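Local coordinates for ferripyochelin binding protein (Salmonella enterica subsp. enterica serovar Typhimurium, PDB 3R3R) that binds zinc and may be a gamma-class carbonic anhydrase-like enzyme, though its physiological role is not established, at residues T7-K12 / V29-V34; P83-E88 / G100-N105. One frame throughout, in Å; residues are numbered along the deposited sequence. Where two conformers were deposited one is given.

Both contacts join parallel strands of neighbouring turns in a left-handed beta-helix, but on different flat sides of the prism and at different heights. Contact 1 lies at the N-terminal end, where strand 8-9 forms the outermost strand of its sheet beside strand 29-31; contact 2 lies mid-helix, between strands 84-86 and 102-103. Their centres are 18 Å apart and their nearest atoms about 7 Å, so they do not touch. The zinc ion bound by His70 and His99 sits nearer contact 2: about 8 Å from Gly100, which directly follows His99, against about 11 Å from the side chain of Ile31 in contact 1.

Contact 1 (T7-K12 / V29-V34); sequences TLRPYK and VVIGDV
Arg9 reaches Val29 and Ile31 because its CG stands anti to its carbonyl carbon (chi1 -56°) and the chain then runs extended to NE, carrying the guanidinium back along strand 29-31. CG1 of Val29, anti to its own backbone N (chi1 177°), rises under the flat group and meets one face over its centre, 3.6 Å from CZ of Arg9. Further down the same side chain, CD of Arg9 lies 3.9 Å from CG1 of Ile31, so the long arginine covers two branched residues that suit a strand. On the other face of the sheet Leu8 and Val30 run side by side, Leu8 CD2 being 4.0 Å from Val30 CB, with Ile24 and Phe15 around them. Between these layers the backbones pair in parallel: Val30 N bonds to Thr7 O, Arg9 N to Val30 O, and Gly32 N to Arg9 O, the last at 2.9 Å and nearly straight (172°). Gly32 has a positive phi, which favours glycine where the chain turns a corner of the helix; CB of Tyr11 packs beside it. NE of Arg9 donates to the backbone O of Asp6. The guanidinium thus keeps a polar partner at NE while its flat face, which makes no use of the in-plane N-H groups, covers Val29, a chemistry that lets a charged residue of the outermost strand cover the hydrophobic side chains of the strand beside it.

Contact 2 (P83-E88 / G100-N105); sequences PLIIGE and GCTIGN
Leu84 and Cys101 form the tight, inward part of this contact. With CG of Leu84 anti to its backbone N (chi1 176°), the second torsion then turns CD1 across to Cys101, 3.5 Å from SG and 3.4 Å from the carbonyl O. Ile86 and Ile103 line up in register on the same inner face, less closely, with CG1 of Ile86 4.4 Å from CD1 of Ile103. Leu84, Ile86 and Ile103 also pack on Leu98; leucine and isoleucine suit a narrow interior filled by branched side chains, and the small thiol fits close beside the leucine methyl. The looser, partly exposed face carries Ile85 and Thr102, with CD1 of Ile85 4.2 Å from Thr102 OG1. There a water donates to Pro83 O and hydrogen-bonds to Thr102 OG1, tying hydroxyl and carbonyl across the strands. Along the backbone, Ile85 N bonds to Cys101 O and Ile103 N to Ile85 O, the latter at 2.8 Å. Beyond Ile86 the pairing weakens: Gly87 N makes only weak bonds, to Ile103 O and Gly104 O. Glycine suits position 87, where a beta carbon would point at Gly104 O and Asn105 OD1. The side chain of Asn105 takes over, its OD1 accepting a nearly straight bond from Glu88 N at 2.8 Å (173°), with the donor tilted 17° from the amide carbonyl plane. Glu88 lies alongside Asn105, and its OE1 forms a salt bridge with Arg60. An inward isoleucine followed by glycine, Ile86-Gly87 and Ile103-Gly104, recurring in register on successive turns, fits the hexapeptide-repeat left-handed beta-helix of gamma-class carbonic anhydrases.

Contact 1 (T7-K12 / V29-V34)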
loop_
_atom_site.group_PDB
_atom_site.type_symbol
_atom_site.label_atom_id
_atom_site.label_comp_id
_atom_site.label_asym_id
_atom_site.label_seq_id
_atom_site.Cartn_x
_atom_site.Cartn_y
_atom_site.Cartn_z
ATOM N N THR A 7 14.115 -3.897 -11.578
ATOM C CA THR A 7 12.844 -3.594 -10.920
ATOM C C THR A 7 12.889 -4.030 -9.444
ATOM O O THR A 7 12.463 -3.296 -8.558
ATOM C CB THR A 7 11.695 -4.313 -11.661
ATOM O OG1 THR A 7 11.611 -3.816 -13.006
ATOM C CG2 THR A 7 10.372 -4.116 -10.960
ATOM N N LEU A 8 13.404 -5.232 -9.186
ATOM C CA LEU A 8 13.602 -5.725 -7.824
ATOM C C LEU A 8 15.067 -5.546 -7.430
ATOM O O LEU A 8 15.961 -5.978 -8.152
ATOM C CB LEU A 8 13.234 -7.216 -7.704
ATOM C CG LEU A 8 11.822 -7.618 -8.120
ATOM C CD1 LEU A 8 11.687 -9.143 -8.237
ATOM C CD2 LEU A 8 10.824 -7.058 -7.140
ATOM N N ARG A 9 15.313 -4.911 -6.288
ATOM C CA ARG A 9 16.655 -4.473 -5.926
ATOM C C ARG A 9 17.000 -4.815 -4.491
ATOM O O ARG A 9 16.130 -4.848 -3.624
ATOM C CB ARG A 9 16.763 -2.957 -6.083
ATOM C CG ARG A 9 16.413 -2.414 -7.445
ATOM C CD ARG A 9 16.720 -0.947 -7.419
ATOM N NE ARG A 9 16.339 -0.251 -8.639
ATOM C CZ ARG A 9 16.483 1.063 -8.781
ATOM N NH1 ARG A 9 17.018 1.758 -7.785
ATOM N NH2 ARG A 9 16.118 1.684 -9.895
ATOM N N PRO A 10 18.289 -5.010 -4.223
ATOM C CA PRO A 10 18.750 -5.298 -2.864
ATOM C C PRO A 10 18.986 -4.041 -2.021
ATOM O O PRO A 10 19.245 -2.961 -2.555
ATOM C CB PRO A 10 20.088 -6.019 -3.113
ATOM C CG PRO A 10 20.605 -5.359 -4.343
ATOM C CD PRO A 10 19.375 -5.138 -5.209
ATOM N N TYR A 11 18.934 -4.195 -0.713
ATOM C CA TYR A 11 19.505 -3.234 0.202
ATOM C C TYR A 11 20.225 -4.077 1.243
ATOM O O TYR A 11 19.602 -4.879 1.887
ATOM C CB TYR A 11 18.486 -2.326 0.872
ATOM C CG TYR A 11 19.101 -1.362 1.871
ATOM C CD1 TYR A 11 19.869 -0.294 1.452
ATOM C CD2 TYR A 11 18.901 -1.517 3.223
ATOM C CE1 TYR A 11 20.416 0.576 2.348
ATOM C CE2 TYR A 11 19.444 -0.650 4.121
ATOM C CZ TYR A 11 20.199 0.400 3.683
ATOM O OH TYR A 11 20.738 1.276 4.578
ATOM N N LYS A 12 21.523 -3.856 1.407
ATOM C CA LYS A 12 22.332 -4.775 2.239
ATOM C C LYS A 12 22.008 -6.255 1.906
ATOM O O LYS A 12 22.110 -6.610 0.765
ATOM C CB LYS A 12 22.072 -4.437 3.706
ATOM C CG LYS A 12 22.528 -3.030 4.097
ATOM C CD LYS A 12 22.323 -2.773 5.577
ATOM C CE LYS A 12 22.706 -1.352 5.961
ATOM N NZ LYS A 12 24.138 -1.045 5.691
ATOM N N VAL A 29 9.876 0.337 -8.910
ATOM C CA VAL A 29 11.145 0.156 -8.223
ATOM C C VAL A 29 10.818 -0.391 -6.841
ATOM O O VAL A 29 10.145 0.279 -6.043
ATOM C CB VAL A 29 11.920 1.491 -8.113
ATOM C CG1 VAL A 29 13.207 1.301 -7.318
ATOM C CG2 VAL A 29 12.206 2.089 -9.514
ATOM N N VAL A 30 11.265 -1.619 -6.569
ATOM C CA VAL A 30 10.951 -2.306 -5.326
ATOM C C VAL A 30 12.258 -2.750 -4.685
ATOM O O VAL A 30 12.963 -3.585 -5.238
ATOM C CB VAL A 30 10.007 -3.502 -5.590
ATOM C CG1 VAL A 30 9.690 -4.244 -4.287
ATOM C CG2 VAL A 30 8.740 -3.010 -6.287
ATOM N N ILE A 31 12.581 -2.167 -3.535
ATOM C CA ILE A 31 13.904 -2.291 -2.932
ATOM C C ILE A 31 13.851 -2.933 -1.557
ATOM O O ILE A 31 13.067 -2.532 -0.695
ATOM C CB ILE A 31 14.527 -0.886 -2.764
ATOM C CG1 ILE A 31 14.724 -0.202 -4.118
ATOM C CG2 ILE A 31 15.840 -0.941 -1.981
ATOM C CD1 ILE A 31 14.866 1.304 -4.019
ATOM N N GLY A 32 14.726 -3.902 -1.327
ATOM C CA GLY A 32 14.954 -4.366 0.026
ATOM C C GLY A 32 13.908 -5.331 0.535
ATOM O O GLY A 32 13.434 -6.210 -0.199
ATOM N N ASP A 33 13.555 -5.161 1.806
ATOM C CA ASP A 33 12.704 -6.123 2.491
ATOM C C ASP A 33 11.235 -5.760 2.251
ATOM O O ASP A 33 10.559 -5.179 3.124
ATOM C CB ASP A 33 13.034 -6.163 3.979
ATOM C CG ASP A 33 12.382 -7.333 4.697
ATOM O OD1 ASP A 33 11.631 -8.110 4.059
ATOM O OD2 ASP A 33 12.635 -7.464 5.916
ATOM N N VAL A 34 10.771 -6.084 1.044
ATOM C CA VAL A 34 9.395 -5.852 0.626
ATOM C C VAL A 34 8.794 -7.218 0.376
ATOM O O VAL A 34 9.282 -7.985 -0.457
ATOM C CB VAL A 34 9.323 -4.999 -0.647
ATOM C CG1 VAL A 34 7.880 -4.835 -1.106
ATOM C CG2 VAL A 34 9.974 -3.629 -0.389
#

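Contact 2 (P83-E88 / G100-N105)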
loop_
_atom_site.group_PDB
_atom_site.type_symbol
_atom_site.label_atom_id
_atom_site.label_comp_id
_atom_site.label_asym_id
_atom_site.label_seq_id
_atom_site.Cartn_x
_atom_site.Cartn_y
_atom_site.Cartn_z
ATOM N N PRO A 83 7.705 0.336 10.421
ATOM C CA PRO A 83 7.574 -0.427 9.180
ATOM C C PRO A 83 6.227 -0.092 8.542
ATOM O O PRO A 83 5.399 0.598 9.147
ATOM C CB PRO A 83 7.590 -1.885 9.666
ATOM C CG PRO A 83 6.956 -1.799 11.041
ATOM C CD PRO A 83 7.441 -0.485 11.621
ATOM N N LEU A 84 6.014 -0.589 7.332
ATOM C CA LEU A 84 4.777 -0.349 6.615
ATOM C C LEU A 84 4.064 -1.680 6.460
ATOM O O LEU A 84 4.597 -2.600 5.816
ATOM C CB LEU A 84 5.098 0.260 5.250
ATOM C CG LEU A 84 3.903 0.485 4.314
ATOM C CD1 LEU A 84 2.818 1.361 4.947
ATOM C CD2 LEU A 84 4.417 1.119 3.024
ATOM N N ILE A 85 2.874 -1.779 7.046
ATOM C CA ILE A 85 2.134 -3.033 7.072
ATOM C C ILE A 85 0.795 -2.779 6.418
ATOM O O ILE A 85 0.061 -1.902 6.858
ATOM C CB ILE A 85 1.921 -3.502 8.519
ATOM C CG1 ILE A 85 3.270 -3.798 9.185
ATOM C CG2 ILE A 85 1.004 -4.734 8.542
ATOM C CD1 ILE A 85 3.229 -3.900 10.722
ATOM N N ILE A 86 0.495 -3.526 5.359
ATOM C CA ILE A 86 -0.740 -3.334 4.605
ATOM C C ILE A 86 -1.419 -4.695 4.489
ATOM O O ILE A 86 -0.769 -5.685 4.141
ATOM C CB ILE A 86 -0.464 -2.763 3.186
ATOM C CG1 ILE A 86 0.328 -1.454 3.264
ATOM C CG2 ILE A 86 -1.771 -2.593 2.377
ATOM C CD1 ILE A 86 0.784 -0.955 1.911
ATOM N N GLY A 87 -2.719 -4.741 4.772
ATOM C CA GLY A 87 -3.463 -5.993 4.780
ATOM C C GLY A 87 -3.892 -6.484 3.414
ATOM O O GLY A 87 -3.288 -6.140 2.395
ATOM N N GLU A 88 -4.919 -7.338 3.422
ATOM C CA GLU A 88 -5.447 -8.006 2.239
ATOM C C GLU A 88 -6.597 -7.216 1.619
ATOM O O GLU A 88 -7.326 -6.509 2.324
ATOM C CB GLU A 88 -5.969 -9.399 2.618
ATOM C CG GLU A 88 -4.923 -10.244 3.307
ATOM C CD GLU A 88 -5.335 -11.701 3.453
ATOM O OE1 GLU A 88 -6.542 -12.016 3.474
ATOM O OE2 GLU A 88 -4.434 -12.557 3.544
ATOM N N GLY A 100 5.314 4.333 6.909
ATOM C CA GLY A 100 5.426 3.782 8.247
ATOM C C GLY A 100 4.122 3.548 8.986
ATOM O O GLY A 100 4.094 3.586 10.213
ATOM N N CYS A 101 3.052 3.259 8.255
ATOM C CA CYS A 101 1.726 3.121 8.841
ATOM C C CYS A 101 1.258 1.665 8.802
ATOM O O CYS A 101 1.941 0.796 8.231
ATOM C CB CYS A 101 0.740 4.041 8.118
ATOM S SG CYS A 101 0.672 3.785 6.316
ATOM N N THR A 102 0.109 1.412 9.424
ATOM C CA THR A 102 -0.510 0.093 9.410
ATOM C C THR A 102 -1.896 0.232 8.815
ATOM O O THR A 102 -2.689 1.071 9.263
ATOM C CB THR A 102 -0.626 -0.462 10.836
ATOM O OG1 THR A 102 0.685 -0.565 11.380
ATOM C CG2 THR A 102 -1.287 -1.851 10.864
ATOM N N ILE A 103 -2.173 -0.569 7.791
ATOM C CA ILE A 103 -3.461 -0.556 7.131
ATOM C C ILE A 103 -4.039 -1.955 7.211
ATOM O O ILE A 103 -3.353 -2.920 6.906
ATOM C CB ILE A 103 -3.318 -0.135 5.669
ATOM C CG1 ILE A 103 -2.703 1.261 5.604
ATOM C CG2 ILE A 103 -4.672 -0.218 4.959
ATOM C CD1 ILE A 103 -2.486 1.769 4.200
ATOM N N GLY A 104 -5.289 -2.063 7.647
ATOM C CA GLY A 104 -5.949 -3.349 7.784
ATOM C C GLY A 104 -6.414 -3.883 6.451
ATOM O O GLY A 104 -5.881 -3.544 5.405
ATOM N N ASN A 105 -7.414 -4.752 6.499
ATOM C CA ASN A 105 -7.954 -5.387 5.306
ATOM C C ASN A 105 -9.126 -4.606 4.730
ATOM O O ASN A 105 -9.869 -3.970 5.475
ATOM C CB ASN A 105 -8.464 -6.791 5.654
ATOM C CG ASN A 105 -7.416 -7.653 6.324
ATOM O OD1 ASN A 105 -6.263 -7.708 5.898
ATOM N ND2 ASN A 105 -7.817 -8.341 7.379
HETATM O O HOH W 1 3.576 -0.038 11.086
#